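PDB 2A5Z: lambda phage protein with carbohydrate-binding module from Shewanella oneidensis, which is of unknown function but binds magnesium and has a jelly-roll fold with a carbohydrate-binding module, so it may recognise carbohydrate. Local coordinates for residues D54-S59 with F88-P92; N67-T73 with A101-M107; V122-P127 with S242-L248. One frame throughout, in Å; residues are numbered along the deposited sequence.

Interaction 1 (D54-S59 with F88-P92). With MG (magnesium ion), chain F.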
loop_
_atom_site.group_PDB
_atom_site.type_symbol
_atom_site.label_atom_id
_atom_site.label_comp_id
_atom_site.label_asym_id
_atom_site.label_seq_id
_atom_site.Cartn_x
_atom_site.Cartn_y
_atom_site.Cartn_z
ATOM N N ASP C 54 -5.017 5.026 -9.486
ATOM C CA ASP C 54 -5.114 6.212 -10.336
ATOM C C ASP C 54 -3.754 6.682 -10.874
ATOM O O ASP C 54 -3.650 7.777 -11.411
ATOM C CB ASP C 54 -5.800 7.358 -9.562
ATOM C CG ASP C 54 -6.631 8.280 -10.456
ATOM O OD1 ASP C 54 -6.583 8.157 -11.692
ATOM O OD2 ASP C 54 -7.364 9.145 -9.922
ATOM N N PHE C 55 -2.714 5.874 -10.690
ATOM C CA PHE C 55 -1.404 6.104 -11.325
ATOM C C PHE C 55 -0.770 7.471 -11.059
ATOM O O PHE C 55 -0.272 8.115 -11.974
ATOM C CB PHE C 55 -1.476 5.775 -12.830
ATOM C CG PHE C 55 -1.739 4.327 -13.096
ATOM C CD1 PHE C 55 -0.682 3.438 -13.271
ATOM C CD2 PHE C 55 -3.047 3.839 -13.120
ATOM C CE1 PHE C 55 -0.921 2.082 -13.495
ATOM C CE2 PHE C 55 -3.303 2.492 -13.337
ATOM C CZ PHE C 55 -2.240 1.605 -13.525
HETATM N N MSE C 56 -0.772 7.887 -9.794
HETATM C CA MSE C 56 -0.141 9.145 -9.387
HETATM C C MSE C 56 1.196 8.943 -8.670
HETATM O O MSE C 56 1.959 9.896 -8.521
HETATM C CB MSE C 56 -1.103 9.999 -8.530
HETATM C CG MSE C 56 -1.151 9.631 -7.035
HETATM SE SE MSE C 56 -2.014 8.095 -6.625
HETATM C CE MSE C 56 -3.697 8.671 -6.569
HETATM N N MSE C 57 1.472 7.712 -8.230
HETATM C CA MSE C 57 2.682 7.414 -7.454
HETATM C C MSE C 57 3.936 7.347 -8.330
HETATM O O MSE C 57 3.874 6.977 -9.510
HETATM C CB MSE C 57 2.551 6.094 -6.668
HETATM C CG MSE C 57 1.330 5.967 -5.747
HETATM SE SE MSE C 57 1.253 4.352 -4.893
HETATM C CE MSE C 57 2.822 4.418 -4.035
ATOM N N HIS C 58 5.064 7.735 -7.738
ATOM C CA HIS C 58 6.399 7.507 -8.296
ATOM C C HIS C 58 6.494 6.003 -8.592
ATOM O O HIS C 58 6.206 5.182 -7.714
ATOM C CB HIS C 58 7.423 7.952 -7.243
ATOM C CG HIS C 58 8.858 7.863 -7.669
ATOM N ND1 HIS C 58 9.346 8.480 -8.802
ATOM C CD2 HIS C 58 9.925 7.282 -7.069
ATOM C CE1 HIS C 58 10.647 8.261 -8.894
ATOM N NE2 HIS C 58 11.024 7.540 -7.851
ATOM N N SER C 59 6.843 5.635 -9.827
ATOM C CA SER C 59 6.691 4.229 -10.239
ATOM C C SER C 59 7.958 3.372 -10.271
ATOM O O SER C 59 7.882 2.184 -10.602
ATOM C CB SER C 59 5.894 4.094 -11.547
ATOM O OG SER C 59 6.508 4.777 -12.629
ATOM N N PHE C 88 -6.083 12.570 -13.887
ATOM C CA PHE C 88 -5.142 12.810 -12.796
ATOM C C PHE C 88 -4.270 11.578 -12.623
ATOM O O PHE C 88 -4.780 10.522 -12.299
ATOM C CB PHE C 88 -5.929 13.068 -11.507
ATOM C CG PHE C 88 -5.081 13.182 -10.268
ATOM C CD1 PHE C 88 -4.355 14.342 -10.004
ATOM C CD2 PHE C 88 -5.037 12.146 -9.342
ATOM C CE1 PHE C 88 -3.582 14.454 -8.851
ATOM C CE2 PHE C 88 -4.263 12.250 -8.181
ATOM C CZ PHE C 88 -3.535 13.407 -7.939
ATOM N N GLY C 89 -2.965 11.725 -12.830
ATOM C CA GLY C 89 -2.033 10.618 -12.697
ATOM C C GLY C 89 -2.119 9.707 -13.903
ATOM O O GLY C 89 -3.039 8.921 -14.025
ATOM N N VAL C 90 -1.165 9.828 -14.811
ATOM C CA VAL C 90 -1.160 9.043 -16.043
ATOM C C VAL C 90 0.213 8.400 -16.191
ATOM O O VAL C 90 1.228 9.086 -16.068
ATOM C CB VAL C 90 -1.444 9.933 -17.289
ATOM C CG1 VAL C 90 -1.311 9.121 -18.600
ATOM C CG2 VAL C 90 -2.833 10.591 -17.195
ATOM N N GLN C 91 0.234 7.090 -16.444
ATOM C CA GLN C 91 1.473 6.358 -16.679
ATOM C C GLN C 91 1.642 6.058 -18.172
ATOM O O GLN C 91 0.988 5.147 -18.697
ATOM C CB GLN C 91 1.492 5.051 -15.860
ATOM C CG GLN C 91 2.720 4.168 -16.075
ATOM C CD GLN C 91 4.003 4.823 -15.624
ATOM O OE1 GLN C 91 4.709 5.440 -16.423
ATOM N NE2 GLN C 91 4.308 4.712 -14.344
ATOM N N PRO C 92 2.498 6.843 -18.865
ATOM C CA PRO C 92 2.849 6.544 -20.249
ATOM C C PRO C 92 3.892 5.436 -20.293
ATOM O O PRO C 92 4.719 5.315 -19.372
ATOM C CB PRO C 92 3.445 7.861 -20.764
ATOM C CG PRO C 92 3.235 8.862 -19.664
ATOM C CD PRO C 92 3.172 8.064 -18.409
HETATM MG MG MG F . -4.908 8.492 -13.020
#
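A buried magnesium site of the jelly-roll joins the loop after strand 48-53 to the corner at Gly89 that leads into strand 90-94. Asp54 chelates the ion through Asp54 O and Asp54 OD1, while Phe88 O and Gly89 O add two backbone ligands, all four at 2.2 Å from MG; Asp247 completes six protein oxygens. The shared cation explains why Asp54 O and Gly89 O, both acceptors, can lie only 2.9 Å apart. Aspartate suits the site because its short carboxylate can bind the same ion as its own carbonyl; the other carboxylate oxygen, Asp54 OD2, forms a salt bridge with Arg259 of the second subunit. The chain turns a corner at Gly89, where phi is positive (77°) and the backbones are so close that a CB would come within 2.5 Å of Asp54 O, so only glycine fits. Apolar groups close in around the site: the selenomethionine Met56 places CB 3.9 Å from Phe88 CE2, and farther along Phe55 CD1 rests 3.7 Å from Gln91 CB.

Interaction 2 (N67-T73 with A101-M107)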
loop_
_atom_site.group_PDB
_atom_site.type_symbol
_atom_site.label_atom_id
_atom_site.label_comp_id
_atom_site.label_asym_id
_atom_site.label_seq_id
_atom_site.Cartn_x
_atom_site.Cartn_y
_atom_site.Cartn_z
ATOM N N ASN C 67 -4.175 -3.313 -3.722
ATOM C CA ASN C 67 -4.463 -4.722 -4.098
ATOM C C ASN C 67 -4.052 -5.139 -5.519
ATOM O O ASN C 67 -4.046 -6.333 -5.834
ATOM C CB ASN C 67 -5.944 -5.099 -3.869
ATOM C CG ASN C 67 -6.369 -5.002 -2.402
ATOM O OD1 ASN C 67 -5.536 -5.078 -1.493
ATOM N ND2 ASN C 67 -7.676 -4.833 -2.170
ATOM N N ILE C 68 -3.719 -4.158 -6.358
ATOM C CA ILE C 68 -3.512 -4.365 -7.797
ATOM C C ILE C 68 -2.033 -4.547 -8.097
ATOM O O ILE C 68 -1.213 -3.743 -7.652
ATOM C CB ILE C 68 -4.091 -3.180 -8.625
ATOM C CG1 ILE C 68 -5.609 -3.086 -8.427
ATOM C CG2 ILE C 68 -3.758 -3.305 -10.132
ATOM C CD1 ILE C 68 -6.139 -1.657 -8.506
ATOM N N SER C 69 -1.713 -5.611 -8.842
ATOM C CA SER C 69 -0.345 -5.893 -9.287
ATOM C C SER C 69 0.053 -4.918 -10.379
ATOM O O SER C 69 -0.742 -4.637 -11.267
ATOM C CB SER C 69 -0.243 -7.319 -9.847
ATOM O OG SER C 69 -0.758 -8.268 -8.932
ATOM N N LEU C 70 1.277 -4.396 -10.306
ATOM C CA LEU C 70 1.773 -3.457 -11.308
ATOM C C LEU C 70 3.083 -4.008 -11.830
ATOM O O LEU C 70 4.147 -3.785 -11.261
ATOM C CB LEU C 70 1.928 -2.052 -10.725
ATOM C CG LEU C 70 0.659 -1.442 -10.113
ATOM C CD1 LEU C 70 1.009 -0.235 -9.272
ATOM C CD2 LEU C 70 -0.377 -1.096 -11.201
ATOM N N LEU C 71 2.980 -4.755 -12.919
ATOM C CA LEU C 71 4.038 -5.674 -13.303
ATOM C C LEU C 71 4.744 -5.227 -14.557
ATOM O O LEU C 71 4.122 -5.076 -15.610
ATOM C CB LEU C 71 3.459 -7.084 -13.474
ATOM C CG LEU C 71 2.763 -7.652 -12.229
ATOM C CD1 LEU C 71 2.119 -9.004 -12.508
ATOM C CD2 LEU C 71 3.756 -7.765 -11.098
ATOM N N SER C 72 6.046 -4.994 -14.415
ATOM C CA SER C 72 6.922 -4.667 -15.526
ATOM C C SER C 72 7.756 -5.887 -15.898
ATOM O O SER C 72 8.266 -6.588 -15.016
ATOM C CB SER C 72 7.837 -3.506 -15.141
ATOM O OG SER C 72 7.092 -2.307 -15.014
ATOM N N THR C 73 7.855 -6.158 -17.201
ATOM C CA THR C 73 8.755 -7.188 -17.725
ATOM C C THR C 73 9.538 -6.658 -18.930
ATOM O O THR C 73 9.122 -5.687 -19.574
ATOM C CB THR C 73 8.004 -8.505 -18.113
ATOM O OG1 THR C 73 6.919 -8.210 -18.997
ATOM C CG2 THR C 73 7.469 -9.213 -16.884
ATOM N N ALA C 101 8.342 -7.112 -24.093
ATOM C CA ALA C 101 8.314 -6.253 -22.902
ATOM C C ALA C 101 6.893 -5.732 -22.711
ATOM O O ALA C 101 6.210 -5.386 -23.689
ATOM C CB ALA C 101 9.285 -5.102 -23.049
ATOM N N SER C 102 6.442 -5.689 -21.461
ATOM C CA SER C 102 5.059 -5.320 -21.181
ATOM C C SER C 102 4.885 -4.650 -19.822
ATOM O O SER C 102 5.728 -4.789 -18.933
ATOM C CB SER C 102 4.153 -6.553 -21.258
ATOM O OG SER C 102 4.474 -7.503 -20.250
ATOM N N PHE C 103 3.787 -3.914 -19.687
ATOM C CA PHE C 103 3.329 -3.471 -18.382
ATOM C C PHE C 103 1.927 -4.005 -18.147
ATOM O O PHE C 103 1.063 -3.938 -19.027
ATOM C CB PHE C 103 3.368 -1.949 -18.236
ATOM C CG PHE C 103 2.807 -1.460 -16.927
ATOM C CD1 PHE C 103 3.560 -1.543 -15.759
ATOM C CD2 PHE C 103 1.513 -0.941 -16.859
ATOM C CE1 PHE C 103 3.031 -1.100 -14.536
ATOM C CE2 PHE C 103 0.978 -0.496 -15.645
ATOM C CZ PHE C 103 1.735 -0.575 -14.488
ATOM N N LEU C 104 1.710 -4.540 -16.955
ATOM C CA LEU C 104 0.436 -5.154 -16.615
ATOM C C LEU C 104 -0.081 -4.587 -15.300
ATOM O O LEU C 104 0.610 -4.648 -14.285
ATOM C CB LEU C 104 0.597 -6.684 -16.528
ATOM C CG LEU C 104 -0.654 -7.574 -16.514
ATOM C CD1 LEU C 104 -0.336 -9.015 -16.954
ATOM C CD2 LEU C 104 -1.300 -7.563 -15.147
ATOM N N ALA C 105 -1.289 -4.025 -15.324
ATOM C CA ALA C 105 -1.994 -3.665 -14.103
ATOM C C ALA C 105 -3.166 -4.622 -13.941
ATOM O O ALA C 105 -4.143 -4.565 -14.694
ATOM C CB ALA C 105 -2.466 -2.189 -14.142
ATOM N N GLY C 106 -3.060 -5.534 -12.981
ATOM C CA GLY C 106 -4.056 -6.583 -12.862
ATOM C C GLY C 106 -4.127 -7.292 -11.531
ATOM O O GLY C 106 -3.399 -6.957 -10.586
HETATM N N MSE C 107 -5.040 -8.262 -11.471
HETATM C CA MSE C 107 -5.248 -9.121 -10.292
HETATM C C MSE C 107 -5.312 -10.597 -10.712
HETATM O O MSE C 107 -5.469 -10.910 -11.904
HETATM C CB MSE C 107 -6.517 -8.702 -9.519
HETATM C CG MSE C 107 -6.422 -7.309 -8.823
HETATM SE SE MSE C 107 -7.765 -6.902 -7.682
HETATM C CE MSE C 107 -7.302 -7.940 -6.288
HETATM O O HOH W 1 4.292 -7.259 -17.440
#
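Strands 68-73 and 102-107 form an antiparallel ladder, their axes 4.6 Å apart at closest approach and their directions 159° apart. Paired backbone hydrogen bonds link Ser69 with Gly106, Leu71 with Leu104 and Thr73 with Ser102; the shortest runs from Leu71 N to Leu104 O (2.7 Å). Side chains then alternate between faces. On one, Phe103 takes the t rotamer, which carries its ring closer to the neighbouring strand and sets Phe103 CZ 3.9 Å from Leu70 CD2. Leu70, m at chi1 and t at chi2, also puts CD2 3.8 Å from Ala105 CB, a methyl small enough to leave room for it. The opposite face carries Leu71 (m) and Leu104 (t), their CB atoms 4.2 Å apart. Both Thr73 and Ser102 are p, with Thr73 OG1 2.8 Å from Ser102 OG; a water donates to Leu71 O and Ser102 OG, and Ser102 OG is also hydrogen-bonded to Gly144 O. Gly106 suits its place because a CB would clash with Leu104 CD2. Selenomethionine Met107 (m, t, p) curls back until its CE is 3.7 Å from Asn67 O. Strand 64-65 flanks the pair beside 68-73 and strand 230-234 beside 102-107, while Ile68 and Leu70 pack on Tyr53 of strand 48-53 and His58 of the third subunit packs on Ser69 and Leu71.

Interaction 3 (V122-P127 with S242-L248). With MG (magnesium ion), chain F.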
loop_
_atom_site.group_PDB
_atom_site.type_symbol
_atom_site.label_atom_id
_atom_site.label_comp_id
_atom_site.label_asym_id
_atom_site.label_seq_id
_atom_site.Cartn_x
_atom_site.Cartn_y
_atom_site.Cartn_z
ATOM N N VAL C 122 -11.185 0.532 -17.287
ATOM C CA VAL C 122 -9.863 1.095 -17.582
ATOM C C VAL C 122 -9.988 2.397 -18.380
ATOM O O VAL C 122 -10.650 2.437 -19.423
ATOM C CB VAL C 122 -8.968 0.111 -18.402
ATOM C CG1 VAL C 122 -7.599 0.743 -18.686
ATOM C CG2 VAL C 122 -8.773 -1.204 -17.670
ATOM N N TYR C 123 -9.350 3.450 -17.881
ATOM C CA TYR C 123 -9.265 4.719 -18.580
ATOM C C TYR C 123 -7.873 4.795 -19.181
ATOM O O TYR C 123 -6.870 4.781 -18.446
ATOM C CB TYR C 123 -9.502 5.889 -17.616
ATOM C CG TYR C 123 -10.893 5.910 -17.009
ATOM C CD1 TYR C 123 -11.819 6.896 -17.368
ATOM C CD2 TYR C 123 -11.287 4.943 -16.087
ATOM C CE1 TYR C 123 -13.103 6.923 -16.799
ATOM C CE2 TYR C 123 -12.568 4.951 -15.522
ATOM C CZ TYR C 123 -13.470 5.939 -15.891
ATOM O OH TYR C 123 -14.738 5.944 -15.336
ATOM N N PHE C 124 -7.810 4.864 -20.510
ATOM C CA PHE C 124 -6.541 4.734 -21.224
ATOM C C PHE C 124 -6.449 5.649 -22.431
ATOM O O PHE C 124 -7.471 6.024 -23.021
ATOM C CB PHE C 124 -6.289 3.269 -21.638
ATOM C CG PHE C 124 -7.244 2.742 -22.684
ATOM C CD1 PHE C 124 -6.918 2.803 -24.043
ATOM C CD2 PHE C 124 -8.456 2.168 -22.316
ATOM C CE1 PHE C 124 -7.782 2.310 -25.006
ATOM C CE2 PHE C 124 -9.339 1.682 -23.284
ATOM C CZ PHE C 124 -8.992 1.748 -24.630
ATOM N N LYS C 125 -5.215 5.996 -22.796
ATOM C CA LYS C 125 -4.960 6.886 -23.924
ATOM C C LYS C 125 -4.132 6.174 -24.977
ATOM O O LYS C 125 -3.070 5.610 -24.679
ATOM C CB LYS C 125 -4.234 8.161 -23.465
ATOM C CG LYS C 125 -4.122 9.242 -24.554
ATOM C CD LYS C 125 -3.434 10.507 -24.060
ATOM C CE LYS C 125 -3.496 11.597 -25.145
ATOM N NZ LYS C 125 -2.766 12.838 -24.780
ATOM N N THR C 126 -4.610 6.216 -26.216
ATOM C CA THR C 126 -3.840 5.688 -27.334
ATOM C C THR C 126 -2.538 6.487 -27.520
ATOM O O THR C 126 -2.489 7.678 -27.198
ATOM C CB THR C 126 -4.664 5.647 -28.628
ATOM O OG1 THR C 126 -5.279 6.922 -28.855
ATOM C CG2 THR C 126 -5.737 4.571 -28.520
ATOM N N PRO C 127 -1.468 5.819 -28.003
ATOM C CA PRO C 127 -0.202 6.510 -28.269
ATOM C C PRO C 127 -0.347 7.553 -29.390
ATOM O O PRO C 127 -1.363 7.561 -30.094
ATOM C CB PRO C 127 0.736 5.371 -28.702
ATOM C CG PRO C 127 -0.148 4.267 -29.151
ATOM C CD PRO C 127 -1.396 4.380 -28.334
ATOM N N SER C 242 5.851 3.993 -28.505
ATOM C CA SER C 242 4.855 4.272 -27.470
ATOM C C SER C 242 3.808 3.166 -27.427
ATOM O O SER C 242 3.359 2.676 -28.476
ATOM C CB SER C 242 4.167 5.622 -27.699
ATOM O OG SER C 242 5.051 6.709 -27.478
ATOM N N LEU C 243 3.451 2.759 -26.213
ATOM C CA LEU C 243 2.347 1.821 -25.992
ATOM C C LEU C 243 1.167 2.605 -25.424
ATOM O O LEU C 243 1.174 3.837 -25.453
ATOM C CB LEU C 243 2.785 0.671 -25.064
ATOM C CG LEU C 243 4.041 -0.109 -25.519
ATOM C CD1 LEU C 243 4.312 -1.304 -24.619
ATOM C CD2 LEU C 243 3.948 -0.551 -26.980
ATOM N N ILE C 244 0.159 1.917 -24.904
ATOM C CA ILE C 244 -1.021 2.613 -24.408
ATOM C C ILE C 244 -0.787 3.151 -22.977
ATOM O O ILE C 244 -0.292 2.434 -22.114
ATOM C CB ILE C 244 -2.299 1.730 -24.599
ATOM C CG1 ILE C 244 -2.678 1.720 -26.100
ATOM C CG2 ILE C 244 -3.455 2.198 -23.707
ATOM C CD1 ILE C 244 -3.898 0.875 -26.488
ATOM N N SER C 245 -1.104 4.427 -22.758
ATOM C CA SER C 245 -0.967 5.062 -21.443
ATOM C C SER C 245 -2.156 4.723 -20.561
ATOM O O SER C 245 -3.255 4.532 -21.060
ATOM C CB SER C 245 -0.855 6.582 -21.585
ATOM O OG SER C 245 0.217 6.936 -22.442
ATOM N N ILE C 246 -1.941 4.649 -19.250
ATOM C CA ILE C 246 -3.044 4.352 -18.317
ATOM C C ILE C 246 -3.214 5.436 -17.241
ATOM O O ILE C 246 -2.244 5.866 -16.598
ATOM C CB ILE C 246 -2.970 2.909 -17.722
ATOM C CG1 ILE C 246 -4.203 2.606 -16.839
ATOM C CG2 ILE C 246 -1.619 2.663 -17.011
ATOM C CD1 ILE C 246 -4.473 1.122 -16.611
ATOM N N ASP C 247 -4.465 5.873 -17.098
ATOM C CA ASP C 247 -4.885 6.864 -16.116
ATOM C C ASP C 247 -5.417 6.146 -14.866
ATOM O O ASP C 247 -5.046 6.466 -13.750
ATOM C CB ASP C 247 -5.991 7.738 -16.743
ATOM C CG ASP C 247 -6.633 8.719 -15.760
ATOM O OD1 ASP C 247 -5.982 9.123 -14.787
ATOM O OD2 ASP C 247 -7.802 9.116 -15.976
ATOM N N LEU C 248 -6.261 5.142 -15.070
ATOM C CA LEU C 248 -7.095 4.638 -13.993
ATOM C C LEU C 248 -7.597 3.237 -14.311
ATOM O O LEU C 248 -7.992 2.956 -15.445
ATOM C CB LEU C 248 -8.282 5.600 -13.791
ATOM C CG LEU C 248 -9.459 5.324 -12.848
ATOM C CD1 LEU C 248 -8.981 5.071 -11.435
ATOM C CD2 LEU C 248 -10.424 6.499 -12.874
HETATM MG MG MG F . -4.908 8.492 -13.020
#
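Tyr123, Pro127 and Ile244 bury the most surface where strand 119-125 runs antiparallel to the start of strand 245-254. Tyr123 sits opposite a classic beta bulge: Asp247 and Leu248 both face it. Its carbonyl, Tyr123 O, accepts from Asp247 N at 3.0 Å and, weakly, from Leu248 N at 3.4 Å, while Tyr123 N donates to Leu248 O at 2.8 Å. An aromatic side chain suits this position because its broad ring face receives a methyl: Leu248 CD2 makes a CH-pi contact 4.0 Å from the centroid of the Tyr123 ring. Tyr123 OH reaches Ala260 O of the second subunit. The bulge coincides with a corner in the chain at Asp247, which chelates the magnesium ion through Asp247 O and Asp247 OD1, each 2.2 Å from MG, while Asp247 OD2 is hydrogen-bonded to His87 ND1 and forms a salt bridge with Arg259 of the second subunit.

Beyond the bulge the ladder resumes with reciprocal bonds, Lys125 N to Ser245 O and Ser245 N to Lys125 O, both 3.0 Å. Next along, Ile244 packs between Phe124 and Pro127, its branched side chain putting CG2 3.5 Å from Phe124 CD1 and CG1 3.7 Å from Pro127 CD. Pro127, with no amide hydrogen to offer, contributes a compact apolar ring instead, and Pro127 CB also lies 3.6 Å from Ser242 CB. Within the six-stranded sheet, strand 119-125 lies between 245-254 and 184-191, and Val122, Ile244 and Ile246 pack on Phe230 of strand 230-234 in the other large sheet.

Overall arrangement
From the N terminus, the chain first lays down 54-59 and then 67-73; interaction 1 closes its loop at 88-92, and interaction 2 closes at 101-107. Their segments alternate, so the two contacts cross. Interaction 3 follows in series, its much longer loop running from 122-127 to 242-248. Phe55 ties interactions 1 and 2 together by packing on Leu70, Phe103 and Ala105. Interactions 1 and 3 share the magnesium ion and both meet the second subunit; Gln91 N probably also hydrogen-bonds Ile246 O, at 2.8 Å. Interaction 2 belongs to the larger sheet, interaction 3 to the six-stranded one, and interaction 1, the loop after strand 48-53 with the corner into strand 90-94, touches both contacts.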